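Local coordinates for Peptide/nickel transport system substrate-binding protein (Listeria monocytogenes serotype 1/2a, PDB 5KZT) that binds peptides as an OppA-type extracellular substrate-binding protein and probably serves a membrane transporter in peptide uptake, at residues A300-S305 and L344-K349; A318-P323 and K338-H343; D29-D34 and P107-T112; S382-Q387 and V399-V404. All coordinates share one frame; numbering follows the deposited sequence.

Contact 1: A300-S305 and L344-K349; sequences AIDKQS and LEYDVK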
loop_
_atom_site.group_PDB
_atom_site.type_symbol
_atom_site.label_atom_id
_atom_site.label_comp_id
_atom_site.label_asym_id
_atom_site.label_seq_id
_atom_site.Cartn_x
_atom_site.Cartn_y
_atom_site.Cartn_z
ATOM N N ALA A 300 18.207 -11.101 -15.070
ATOM C CA ALA A 300 17.874 -12.244 -15.916
ATOM C C ALA A 300 16.386 -12.319 -16.264
ATOM O O ALA A 300 15.960 -13.317 -16.847
ATOM C CB ALA A 300 18.326 -13.537 -15.252
ATOM N N ILE A 301 15.605 -11.285 -15.937
ATOM C CA ILE A 301 14.158 -11.294 -16.184
ATOM C C ILE A 301 13.801 -10.295 -17.288
ATOM O O ILE A 301 13.957 -9.081 -17.136
ATOM C CB ILE A 301 13.349 -11.031 -14.905
ATOM C CG1 ILE A 301 13.655 -12.121 -13.865
ATOM C CG2 ILE A 301 11.846 -11.019 -15.192
ATOM C CD1 ILE A 301 13.185 -11.823 -12.449
ATOM N N ASP A 302 13.314 -10.822 -18.406
ATOM C CA ASP A 302 12.853 -9.996 -19.514
ATOM C C ASP A 302 11.595 -9.247 -19.084
ATOM O O ASP A 302 10.474 -9.759 -19.217
ATOM C CB ASP A 302 12.587 -10.855 -20.760
ATOM C CG ASP A 302 12.332 -10.019 -22.008
ATOM O OD1 ASP A 302 12.057 -8.805 -21.894
ATOM O OD2 ASP A 302 12.421 -10.574 -23.114
ATOM N N LYS A 303 11.782 -8.027 -18.589
ATOM C CA LYS A 303 10.665 -7.242 -18.012
ATOM C C LYS A 303 9.625 -6.887 -19.082
ATOM O O LYS A 303 8.422 -6.881 -18.809
ATOM C CB LYS A 303 11.140 -5.947 -17.357
ATOM C CG LYS A 303 12.315 -6.090 -16.405
ATOM C CD LYS A 303 12.577 -4.809 -15.649
ATOM C CE LYS A 303 13.913 -4.883 -14.929
ATOM N NZ LYS A 303 14.139 -3.711 -14.046
ATOM N N GLN A 304 10.091 -6.585 -20.290
ATOM C CA GLN A 304 9.187 -6.211 -21.376
ATOM C C GLN A 304 8.268 -7.370 -21.711
ATOM O O GLN A 304 7.047 -7.197 -21.797
ATOM C CB GLN A 304 9.965 -5.753 -22.617
ATOM C CG GLN A 304 9.102 -5.156 -23.729
ATOM C CD GLN A 304 8.448 -3.874 -23.273
ATOM O OE1 GLN A 304 9.146 -2.921 -22.921
ATOM N NE2 GLN A 304 7.106 -3.844 -23.244
ATOM N N SER A 305 8.854 -8.556 -21.872
ATOM C CA SER A 305 8.098 -9.755 -22.202
ATOM C C SER A 305 7.118 -10.092 -21.086
ATOM O O SER A 305 5.967 -10.429 -21.364
ATOM C CB SER A 305 9.034 -10.937 -22.448
ATOM O OG SER A 305 8.293 -12.082 -22.775
ATOM N N LEU A 344 19.422 -1.249 -13.229
ATOM C CA LEU A 344 19.250 -2.710 -13.326
ATOM C C LEU A 344 18.355 -3.132 -14.505
ATOM O O LEU A 344 17.318 -3.793 -14.336
ATOM C CB LEU A 344 18.692 -3.286 -12.015
ATOM C CG LEU A 344 19.483 -2.963 -10.736
ATOM C CD1 LEU A 344 18.669 -3.390 -9.510
ATOM C CD2 LEU A 344 20.855 -3.599 -10.726
ATOM N N GLU A 345 18.777 -2.722 -15.693
ATOM C CA GLU A 345 18.096 -3.076 -16.930
ATOM C C GLU A 345 18.340 -4.532 -17.303
ATOM O O GLU A 345 19.445 -5.044 -17.143
ATOM C CB GLU A 345 18.537 -2.152 -18.068
ATOM C CG GLU A 345 18.112 -0.705 -17.850
ATOM C CD GLU A 345 18.511 0.210 -18.995
ATOM O OE1 GLU A 345 17.857 0.173 -20.047
ATOM O OE2 GLU A 345 19.467 0.988 -18.829
ATOM N N TYR A 346 17.302 -5.183 -17.810
ATOM C CA TYR A 346 17.399 -6.545 -18.332
ATOM C C TYR A 346 18.600 -6.752 -19.247
ATOM O O TYR A 346 18.754 -6.041 -20.241
ATOM C CB TYR A 346 16.130 -6.879 -19.093
ATOM C CG TYR A 346 16.162 -8.177 -19.879
ATOM C CD1 TYR A 346 16.304 -9.407 -19.234
ATOM C CD2 TYR A 346 16.028 -8.174 -21.269
ATOM C CE1 TYR A 346 16.313 -10.593 -19.947
ATOM C CE2 TYR A 346 16.028 -9.355 -21.986
ATOM C CZ TYR A 346 16.172 -10.552 -21.330
ATOM O OH TYR A 346 16.164 -11.708 -22.057
ATOM N N ASP A 347 19.424 -7.739 -18.905
ATOM C CA ASP A 347 20.672 -8.034 -19.626
ATOM C C ASP A 347 21.124 -9.457 -19.275
ATOM O O ASP A 347 21.732 -9.673 -18.228
ATOM C CB ASP A 347 21.750 -6.999 -19.238
ATOM C CG ASP A 347 23.002 -7.063 -20.108
ATOM O OD1 ASP A 347 23.514 -8.167 -20.415
ATOM O OD2 ASP A 347 23.499 -5.973 -20.469
ATOM N N VAL A 348 20.833 -10.424 -20.145
ATOM C CA VAL A 348 21.161 -11.824 -19.854
ATOM C C VAL A 348 22.682 -12.017 -19.673
ATOM O O VAL A 348 23.112 -12.709 -18.738
ATOM C CB VAL A 348 20.587 -12.809 -20.905
ATOM C CG1 VAL A 348 21.015 -14.244 -20.602
ATOM C CG2 VAL A 348 19.058 -12.731 -20.948
ATOM N N LYS A 349 23.482 -11.378 -20.524
ATOM C CA LYS A 349 24.942 -11.527 -20.439
ATOM C C LYS A 349 25.510 -10.976 -19.127
ATOM O O LYS A 349 26.294 -11.663 -18.452
ATOM C CB LYS A 349 25.652 -10.905 -21.641
ATOM C CG LYS A 349 25.593 -11.802 -22.872
ATOM C CD LYS A 349 26.449 -11.286 -24.015
ATOM C CE LYS A 349 26.028 -11.921 -25.330
ATOM N NZ LYS A 349 26.809 -11.374 -26.475
#

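Contact 2: A318-P323 and K338-H343; sequences ANNLVP and KESGKH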
loop_
_atom_site.group_PDB
_atom_site.type_symbol
_atom_site.label_atom_id
_atom_site.label_comp_id
_atom_site.label_asym_id
_atom_site.label_seq_id
_atom_site.Cartn_x
_atom_site.Cartn_y
_atom_site.Cartn_z
ATOM N N ALA A 318 9.459 -1.475 -15.256
ATOM C CA ALA A 318 9.982 -0.519 -14.303
ATOM C C ALA A 318 11.477 -0.750 -14.197
ATOM O O ALA A 318 11.919 -1.897 -14.063
ATOM C CB ALA A 318 9.330 -0.729 -12.950
ATOM N N ASN A 319 12.239 0.335 -14.276
ATOM C CA ASN A 319 13.680 0.341 -13.999
ATOM C C ASN A 319 14.015 1.350 -12.897
ATOM O O ASN A 319 15.148 1.859 -12.794
ATOM C CB ASN A 319 14.425 0.667 -15.278
ATOM C CG ASN A 319 14.152 -0.339 -16.374
ATOM O OD1 ASN A 319 13.549 -0.013 -17.394
ATOM N ND2 ASN A 319 14.575 -1.556 -16.172
ATOM N N ASN A 320 12.993 1.651 -12.092
ATOM C CA ASN A 320 13.055 2.521 -10.939
ATOM C C ASN A 320 12.066 2.000 -9.898
ATOM O O ASN A 320 10.998 1.450 -10.234
ATOM C CB ASN A 320 12.634 3.940 -11.280
ATOM C CG ASN A 320 13.502 4.577 -12.343
ATOM O OD1 ASN A 320 13.292 4.353 -13.531
ATOM N ND2 ASN A 320 14.482 5.368 -11.917
ATOM N N LEU A 321 12.393 2.212 -8.635
ATOM C CA LEU A 321 11.459 1.994 -7.544
ATOM C C LEU A 321 10.340 3.025 -7.566
ATOM O O LEU A 321 9.156 2.684 -7.399
ATOM C CB LEU A 321 12.191 2.064 -6.205
ATOM C CG LEU A 321 11.307 2.021 -4.978
ATOM C CD1 LEU A 321 10.442 0.771 -4.975
ATOM C CD2 LEU A 321 12.168 2.132 -3.725
ATOM N N VAL A 322 10.717 4.288 -7.749
ATOM C CA VAL A 322 9.762 5.385 -7.826
ATOM C C VAL A 322 9.107 5.328 -9.210
ATOM O O VAL A 322 9.799 5.204 -10.204
ATOM C CB VAL A 322 10.432 6.751 -7.572
ATOM C CG1 VAL A 322 9.455 7.899 -7.826
ATOM C CG2 VAL A 322 11.006 6.806 -6.153
ATOM N N PRO A 323 7.765 5.338 -9.267
ATOM C CA PRO A 323 7.085 5.220 -10.549
ATOM C C PRO A 323 7.186 6.497 -11.391
ATOM O O PRO A 323 7.278 7.589 -10.839
ATOM C CB PRO A 323 5.640 4.910 -10.156
ATOM C CG PRO A 323 5.502 5.486 -8.801
ATOM C CD PRO A 323 6.819 5.264 -8.144
ATOM N N LYS A 338 13.320 10.532 -14.556
ATOM C CA LYS A 338 14.220 11.076 -15.592
ATOM C C LYS A 338 15.573 11.519 -14.973
ATOM O O LYS A 338 16.645 11.251 -15.531
ATOM C CB LYS A 338 13.516 12.225 -16.341
ATOM C CG LYS A 338 14.315 12.911 -17.439
ATOM C CD LYS A 338 13.659 14.216 -17.904
ATOM C CE LYS A 338 14.448 14.897 -19.022
ATOM N NZ LYS A 338 15.825 15.269 -18.600
ATOM N N GLU A 339 15.521 12.164 -13.812
ATOM C CA GLU A 339 16.741 12.586 -13.093
ATOM C C GLU A 339 17.525 11.401 -12.538
ATOM O O GLU A 339 18.743 11.423 -12.536
ATOM C CB GLU A 339 16.413 13.578 -11.967
ATOM C CG GLU A 339 15.723 14.835 -12.474
ATOM C CD GLU A 339 15.460 15.857 -11.400
ATOM O OE1 GLU A 339 15.309 15.489 -10.216
ATOM O OE2 GLU A 339 15.391 17.035 -11.757
ATOM N N SER A 340 16.826 10.377 -12.056
ATOM C CA SER A 340 17.477 9.177 -11.531
ATOM C C SER A 340 18.102 8.314 -12.627
ATOM O O SER A 340 19.110 7.640 -12.389
ATOM C CB SER A 340 16.476 8.327 -10.757
ATOM O OG SER A 340 17.145 7.379 -9.948
ATOM N N GLY A 341 17.477 8.318 -13.807
ATOM C CA GLY A 341 17.816 7.389 -14.878
ATOM C C GLY A 341 17.372 5.966 -14.606
ATOM O O GLY A 341 16.787 5.645 -13.540
ATOM N N LYS A 342 17.660 5.094 -15.564
ATOM C CA LYS A 342 17.314 3.683 -15.424
ATOM C C LYS A 342 18.352 2.964 -14.561
ATOM O O LYS A 342 19.515 3.330 -14.568
ATOM C CB LYS A 342 17.187 3.016 -16.788
ATOM C CG LYS A 342 16.023 3.537 -17.604
ATOM C CD LYS A 342 16.023 2.909 -18.986
ATOM C CE LYS A 342 14.789 3.263 -19.804
ATOM N NZ LYS A 342 14.555 4.737 -19.895
ATOM N N HIS A 343 17.895 1.957 -13.816
ATOM C CA HIS A 343 18.748 1.076 -13.035
ATOM C C HIS A 343 18.408 -0.380 -13.300
ATOM O O HIS A 343 17.246 -0.699 -13.559
ATOM C CB HIS A 343 18.541 1.363 -11.552
ATOM C CG HIS A 343 18.663 2.801 -11.210
ATOM N ND1 HIS A 343 19.856 3.376 -10.834
ATOM C CD2 HIS A 343 17.747 3.796 -11.218
ATOM C CE1 HIS A 343 19.665 4.664 -10.616
ATOM N NE2 HIS A 343 18.397 4.947 -10.850
#

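Contact 3: D29-D34 and P107-T112; sequences DSTKAD and PNTAAT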
loop_
_atom_site.group_PDB
_atom_site.type_symbol
_atom_site.label_atom_id
_atom_site.label_comp_id
_atom_site.label_asym_id
_atom_site.label_seq_id
_atom_site.Cartn_x
_atom_site.Cartn_y
_atom_site.Cartn_z
ATOM N N ASP A 29 -7.696 -3.317 11.066
ATOM C CA ASP A 29 -7.328 -2.472 12.196
ATOM C C ASP A 29 -6.673 -1.236 11.596
ATOM O O ASP A 29 -5.614 -1.354 10.993
ATOM C CB ASP A 29 -6.364 -3.260 13.111
ATOM C CG ASP A 29 -5.960 -2.485 14.379
ATOM O OD1 ASP A 29 -5.657 -1.283 14.255
ATOM O OD2 ASP A 29 -5.918 -3.092 15.488
ATOM N N SER A 30 -7.285 -0.055 11.755
ATOM C CA SER A 30 -6.773 1.148 11.084
ATOM C C SER A 30 -5.349 1.529 11.520
ATOM O O SER A 30 -4.635 2.169 10.757
ATOM C CB SER A 30 -7.708 2.352 11.230
ATOM O OG SER A 30 -7.951 2.677 12.584
ATOM N N THR A 31 -4.942 1.130 12.724
ATOM C CA THR A 31 -3.573 1.363 13.161
ATOM C C THR A 31 -2.574 0.398 12.529
ATOM O O THR A 31 -1.486 0.806 12.130
ATOM C CB THR A 31 -3.453 1.270 14.687
ATOM O OG1 THR A 31 -4.413 2.140 15.293
ATOM C CG2 THR A 31 -2.056 1.679 15.137
ATOM N N LYS A 32 -2.941 -0.880 12.462
ATOM C CA LYS A 32 -2.010 -1.943 12.118
ATOM C C LYS A 32 -2.009 -2.298 10.630
ATOM O O LYS A 32 -0.990 -2.791 10.128
ATOM C CB LYS A 32 -2.289 -3.196 12.953
ATOM C CG LYS A 32 -2.124 -3.008 14.444
ATOM C CD LYS A 32 -2.339 -4.323 15.175
ATOM C CE LYS A 32 -2.270 -4.110 16.661
ATOM N NZ LYS A 32 -2.568 -5.360 17.389
ATOM N N ALA A 33 -3.133 -2.082 9.937
ATOM C CA ALA A 33 -3.247 -2.392 8.512
ATOM C C ALA A 33 -2.188 -1.652 7.697
ATOM O O ALA A 33 -1.963 -0.447 7.888
ATOM C CB ALA A 33 -4.635 -2.046 7.979
ATOM N N ASP A 34 -1.537 -2.386 6.802
ATOM C CA ASP A 34 -0.560 -1.795 5.884
ATOM C C ASP A 34 -0.692 -2.266 4.439
ATOM O O ASP A 34 0.206 -2.037 3.633
ATOM C CB ASP A 34 0.872 -2.049 6.383
ATOM C CG ASP A 34 1.251 -3.520 6.417
ATOM O OD1 ASP A 34 0.565 -4.396 5.829
ATOM O OD2 ASP A 34 2.297 -3.798 7.058
ATOM N N PRO A 107 5.356 1.012 21.250
ATOM C CA PRO A 107 6.024 -0.243 20.871
ATOM C C PRO A 107 5.215 -1.528 21.073
ATOM O O PRO A 107 5.308 -2.459 20.255
ATOM C CB PRO A 107 7.283 -0.243 21.733
ATOM C CG PRO A 107 7.571 1.198 21.938
ATOM C CD PRO A 107 6.229 1.857 22.084
ATOM N N ASN A 108 4.423 -1.576 22.139
ATOM C CA ASN A 108 3.506 -2.711 22.386
ATOM C C ASN A 108 2.629 -3.055 21.164
ATOM O O ASN A 108 2.352 -4.217 20.881
ATOM C CB ASN A 108 2.635 -2.369 23.618
ATOM C CG ASN A 108 2.124 -3.583 24.362
ATOM O OD1 ASN A 108 0.928 -3.679 24.642
ATOM N ND2 ASN A 108 3.009 -4.481 24.729
ATOM N N THR A 109 2.205 -2.038 20.425
ATOM C CA THR A 109 1.373 -2.238 19.262
ATOM C C THR A 109 2.126 -2.827 18.076
ATOM O O THR A 109 1.534 -3.541 17.276
ATOM C CB THR A 109 0.773 -0.889 18.819
ATOM O OG1 THR A 109 0.171 -0.258 19.951
ATOM C CG2 THR A 109 -0.272 -1.069 17.724
ATOM N N ALA A 110 3.407 -2.473 17.936
ATOM C CA ALA A 110 4.244 -2.947 16.830
ATOM C C ALA A 110 3.571 -2.702 15.483
ATOM O O ALA A 110 3.519 -3.595 14.615
ATOM C CB ALA A 110 4.568 -4.432 17.009
ATOM N N ALA A 111 3.036 -1.499 15.320
ATOM C CA ALA A 111 2.354 -1.112 14.087
ATOM C C ALA A 111 3.408 -0.837 13.043
ATOM O O ALA A 111 4.314 -0.033 13.289
ATOM C CB ALA A 111 1.521 0.129 14.308
ATOM N N THR A 112 3.294 -1.470 11.873
ATOM C CA THR A 112 4.335 -1.318 10.864
ATOM C C THR A 112 4.450 0.111 10.357
ATOM O O THR A 112 5.538 0.506 9.934
ATOM C CB THR A 112 4.151 -2.252 9.660
ATOM O OG1 THR A 112 2.873 -2.014 9.057
ATOM C CG2 THR A 112 4.285 -3.710 10.071
HETATM O O HOH W 1 0.648 -0.194 10.594
HETATM O O HOH W 2 1.139 -3.422 11.736
#

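Contact 4: S382-Q387 and V399-V404; sequences SSEFIQ and VKLKNV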
loop_
_atom_site.group_PDB
_atom_site.type_symbol
_atom_site.label_atom_id
_atom_site.label_comp_id
_atom_site.label_asym_id
_atom_site.label_seq_id
_atom_site.Cartn_x
_atom_site.Cartn_y
_atom_site.Cartn_z
ATOM N N SER A 382 2.425 -15.459 -13.441
ATOM C CA SER A 382 3.574 -14.616 -13.188
ATOM C C SER A 382 4.751 -15.427 -12.677
ATOM O O SER A 382 5.849 -15.341 -13.218
ATOM C CB SER A 382 3.223 -13.520 -12.181
ATOM O OG SER A 382 4.377 -12.916 -11.654
ATOM N N SER A 383 4.502 -16.209 -11.636
ATOM C CA SER A 383 5.531 -17.059 -11.029
ATOM C C SER A 383 6.128 -18.087 -11.993
ATOM O O SER A 383 7.352 -18.301 -12.000
ATOM C CB SER A 383 4.957 -17.761 -9.812
ATOM O OG SER A 383 4.736 -16.805 -8.780
ATOM N N GLU A 384 5.272 -18.727 -12.778
ATOM C CA GLU A 384 5.734 -19.687 -13.804
ATOM C C GLU A 384 6.606 -18.997 -14.875
ATOM O O GLU A 384 7.612 -19.559 -15.316
ATOM C CB GLU A 384 4.545 -20.462 -14.425
ATOM C CG GLU A 384 4.104 -21.677 -13.582
ATOM C CD GLU A 384 2.694 -22.214 -13.871
ATOM O OE1 GLU A 384 2.433 -23.399 -13.567
ATOM O OE2 GLU A 384 1.820 -21.470 -14.374
ATOM N N PHE A 385 6.251 -17.770 -15.252
ATOM C CA PHE A 385 7.067 -16.966 -16.179
ATOM C C PHE A 385 8.451 -16.641 -15.605
ATOM O O PHE A 385 9.459 -16.809 -16.282
ATOM C CB PHE A 385 6.335 -15.670 -16.560
ATOM C CG PHE A 385 7.035 -14.847 -17.612
ATOM C CD1 PHE A 385 8.038 -13.941 -17.259
ATOM C CD2 PHE A 385 6.660 -14.937 -18.952
ATOM C CE1 PHE A 385 8.673 -13.170 -18.219
ATOM C CE2 PHE A 385 7.287 -14.160 -19.915
ATOM C CZ PHE A 385 8.304 -13.286 -19.548
ATOM N N ILE A 386 8.484 -16.169 -14.361
ATOM C CA ILE A 386 9.741 -15.831 -13.703
ATOM C C ILE A 386 10.604 -17.080 -13.492
ATOM O O ILE A 386 11.805 -17.056 -13.766
ATOM C CB ILE A 386 9.493 -15.063 -12.379
ATOM C CG1 ILE A 386 8.962 -13.670 -12.706
ATOM C CG2 ILE A 386 10.766 -14.910 -11.562
ATOM C CD1 ILE A 386 8.256 -13.015 -11.567
ATOM N N GLN A 387 9.992 -18.167 -13.030
ATOM C CA GLN A 387 10.693 -19.455 -12.921
ATOM C C GLN A 387 11.356 -19.822 -14.266
ATOM O O GLN A 387 12.555 -20.150 -14.312
ATOM C CB GLN A 387 9.724 -20.548 -12.479
ATOM C CG GLN A 387 10.267 -21.982 -12.499
ATOM C CD GLN A 387 9.203 -22.997 -12.119
ATOM O OE1 GLN A 387 8.225 -23.208 -12.845
ATOM N NE2 GLN A 387 9.403 -23.656 -11.002
ATOM N N VAL A 399 14.259 -22.897 -9.080
ATOM C CA VAL A 399 13.328 -21.977 -8.407
ATOM C C VAL A 399 12.053 -22.754 -8.056
ATOM O O VAL A 399 11.339 -23.197 -8.960
ATOM C CB VAL A 399 13.003 -20.767 -9.296
ATOM C CG1 VAL A 399 11.970 -19.861 -8.623
ATOM C CG2 VAL A 399 14.282 -19.995 -9.608
ATOM N N LYS A 400 11.812 -22.969 -6.758
ATOM C CA LYS A 400 10.564 -23.593 -6.269
ATOM C C LYS A 400 9.548 -22.479 -6.174
ATOM O O LYS A 400 9.894 -21.363 -5.784
ATOM C CB LYS A 400 10.676 -24.208 -4.858
ATOM C CG LYS A 400 11.862 -25.107 -4.560
ATOM C CD LYS A 400 11.573 -26.594 -4.755
ATOM C CE LYS A 400 11.897 -27.043 -6.177
ATOM N NZ LYS A 400 11.532 -28.461 -6.437
ATOM N N LEU A 401 8.300 -22.778 -6.509
ATOM C CA LEU A 401 7.233 -21.781 -6.449
ATOM C C LEU A 401 6.328 -21.939 -5.230
ATOM O O LEU A 401 5.843 -23.012 -4.942
ATOM C CB LEU A 401 6.397 -21.829 -7.728
ATOM C CG LEU A 401 7.132 -21.480 -9.026
ATOM C CD1 LEU A 401 6.145 -21.461 -10.180
ATOM C CD2 LEU A 401 7.868 -20.151 -8.889
ATOM N N LYS A 402 6.086 -20.830 -4.533
ATOM C CA LYS A 402 5.134 -20.766 -3.441
ATOM C C LYS A 402 4.136 -19.674 -3.821
ATOM O O LYS A 402 4.535 -18.563 -4.176
ATOM C CB LYS A 402 5.887 -20.424 -2.163
ATOM C CG LYS A 402 5.102 -20.529 -0.884
ATOM C CD LYS A 402 6.047 -20.424 0.309
ATOM C CE LYS A 402 5.336 -20.682 1.617
ATOM N NZ LYS A 402 4.845 -22.084 1.738
ATOM N N ASN A 403 2.851 -20.010 -3.805
ATOM C CA ASN A 403 1.795 -19.098 -4.252
ATOM C C ASN A 403 0.702 -19.116 -3.196
ATOM O O ASN A 403 -0.149 -19.988 -3.200
ATOM C CB ASN A 403 1.262 -19.500 -5.638
ATOM C CG ASN A 403 2.245 -19.187 -6.752
ATOM O OD1 ASN A 403 3.080 -20.003 -7.094
ATOM N ND2 ASN A 403 2.161 -17.991 -7.307
ATOM N N VAL A 404 0.713 -18.111 -2.325
ATOM C CA VAL A 404 -0.045 -18.147 -1.080
ATOM C C VAL A 404 -1.031 -16.980 -1.008
ATOM O O VAL A 404 -0.912 -16.022 -1.774
ATOM C CB VAL A 404 0.923 -18.133 0.131
ATOM C CG1 VAL A 404 1.716 -19.442 0.195
ATOM C CG2 VAL A 404 1.863 -16.926 0.104
HETATM O O HOH W 3 5.792 -18.050 -6.828
#

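Contact 1: A300-S305 and L344-K349
Tyr346 lays one face of its ring against Asp302. The CA of Asp302 stands over the middle of that face, 3.5 Å from the ring centroid of Tyr346, in a CH-pi contact. The Asp302 CB follows at 3.6 Å from Tyr346 CZ. With CG of Asp302 anti to its backbone N (chi1 -170°), the carboxyl carbon arrives 3.8 Å from Tyr346 CE2. The carboxylate and ring planes are 10° apart, and the acid stacks on the same face. CG of Tyr346, anti to its own backbone N (chi1 171°), sets the ring beside Ile301 O and Asp302. Ile301 O meets CD1 of the Tyr346 ring obliquely at 3.2 Å, while the carbonyl carbon of Ala300 lies at the ring edge. The contact joins the starts of two helices. Asp302 is the N-cap of helix 303-311, and its OD1 accepts a nearly straight bond of 3.2 Å from Ser305 N, which comes from above the carboxylate plane. Asp347 is the N-cap of helix 348-362 and holds Glu350 N with its OD1. Lys303 runs extended beyond CG, and its NZ donates to Leu344 O at 3.2 Å. The NZ is held chiefly by Pro493 O, and Ala318 O accepts from it too, so three carbonyl oxygens grip the buried ammonium. Leu344 O takes a second bond from Gln492 NE2.

Contact 2: A318-P323 and K338-H343
Asn319 and Asn320 meet Gly341 and His343 where the loop after strand 316-317 passes the C-terminal end of helix 336-340. Gly341 is the first residue to leave the helix, with positive phi. Two hydrogen bonds tie the segments. His343 N donates to Asn319 O at 2.9 Å, in the plane of that carbonyl. Asn320 ND2 donates to Gly341 O at 2.8 Å, and the N-H...O angle is 144°. The oxygen lies tilted from the Asn320 amide plane. The same Asn320 ND2 also reaches OE2 of Glu481 on helix 471-487. Glu481 OE2 further binds Ser340 OG, and its OE1 takes Val322 N, so one carboxylate serves both segments. The His343 NE2 donates to Ser340 OG at 2.9 Å, close to the ring plane. Its ND1 is hydrogen-bonded to Thr486 OG1, so both ring nitrogens are satisfied. The apolar part of the contact is small: Asn319 CB lies 3.9 Å from Lys342 CB. Asn319 O, besides its bond, sits at the edge of the His343 ring, 3.6 Å from CD2. Asn320 ND2 comes to that edge too, 3.7 Å from His343 CD2, with the amide and ring planes 87° apart.

Contact 3: D29-D34 and P107-T112
Thr31, Lys32 and Asp34 face Thr109, Ala111 and Thr112 from a tight turn that begins at Asp29. The Asp29 OD1 accepts from Thr31 N at 2.9 Å, which makes an Asx turn. It also accepts from Lys32 N at 3.3 Å, this time from above the carboxylate plane. Arg103 of helix 94-105 forms a salt bridge with Asp29 OD2, and its carbonyl oxygen holds the Thr109 hydroxyl. Thr31 then turns its methyl to the other loop, and its CG2 lies 4.0 Å from Ala111 CB. Lys32 stretches past the same loop, with CE 3.8 Å from Thr109 CG2. The two loops, one leading into helix 36-45 and the other following helix 94-105, meet beside the peptide site of this solute-binding protein. Two waters bridge the loops here. One donates to Lys32 O at 2.7 Å and accepts from Thr112 N at 2.9 Å. The other donates to Thr31 O and to Thr112 OG1. Beyond Ala33, with CG between its backbone N and carbonyl carbon (chi1 64°), Asp34 presents its carboxylate to Thr112. Its OD2 accepts from Thr112 OG1 at 2.7 Å, on the anti side and 24° out of the carboxylate plane. Gln445 NE2 is a second donor to this oxygen. The backbone of Asp34 hydrogen-bonds the bound peptide, and the residue packs on an acidic side chain of that ligand.

Contact 4: S382-Q387 and V399-V404
This is helix-on-sheet packing within a beta-alpha-beta unit: Ser383, Glu384 and Gln387 of helix 377-393 lie on Val399, Leu401 and Asn403 of strand 397-404. Strand 367-374 is the other strand of the unit and pairs parallel with 397-404. The short helix and strand axes run nearly antiparallel, at 171°, and approach to 9.2 Å. Every second strand residue faces the helix. Leu401 supplies much of the apolar surface on the strand side. Its CD2 lies 3.7 Å from Ser383 O, and its CD1 lies 4.0 Å from Glu384 CG. Gln387 crosses Leu401 obliquely. Its CG is anti to the backbone N (chi1 172°), and the chain stays extended beyond. The amide thus reaches past Leu401, with NE2 3.7 Å from Leu401 CG. Gln387 NE2 donates to Val399 O at 2.9 Å, with an N-H...O angle of 162°. The donor comes nearly along the C=O axis, and the oxygen lies in the amide plane. At the other end Asn403 ND2 is bound chiefly by Asp374 O, at the end of strand 367-374. The same ND2 also donates to Ser383 OG at 3.2 Å, and Ser383 OG has a further weak bond to Ala379 O.

In the fold
Contact 1 is the buried one; contacts 2, 3 and 4 are partly buried. Contact 2 is nested inside the loop closed by contact 1, and a lysine of contact 1 ties into the first loop of contact 2. Contacts 1 and 4 both involve helix 377-393 as a neighbour or a member, and Phe385 CZ packs on Ser305 OG. Contact 3 lies across the chain's centre from contacts 1 and 2, its centre about 37 Å from that of contact 1. Two waters bridge its segments. Contact 1 relies on a tyrosine ring packed face-on against an aspartate, plus a lysine bond to a carbonyl. Contact 2 uses one backbone hydrogen bond and one from a side-chain amide. In contact 4 two side-chain amide hydrogen bonds flank leucine packing.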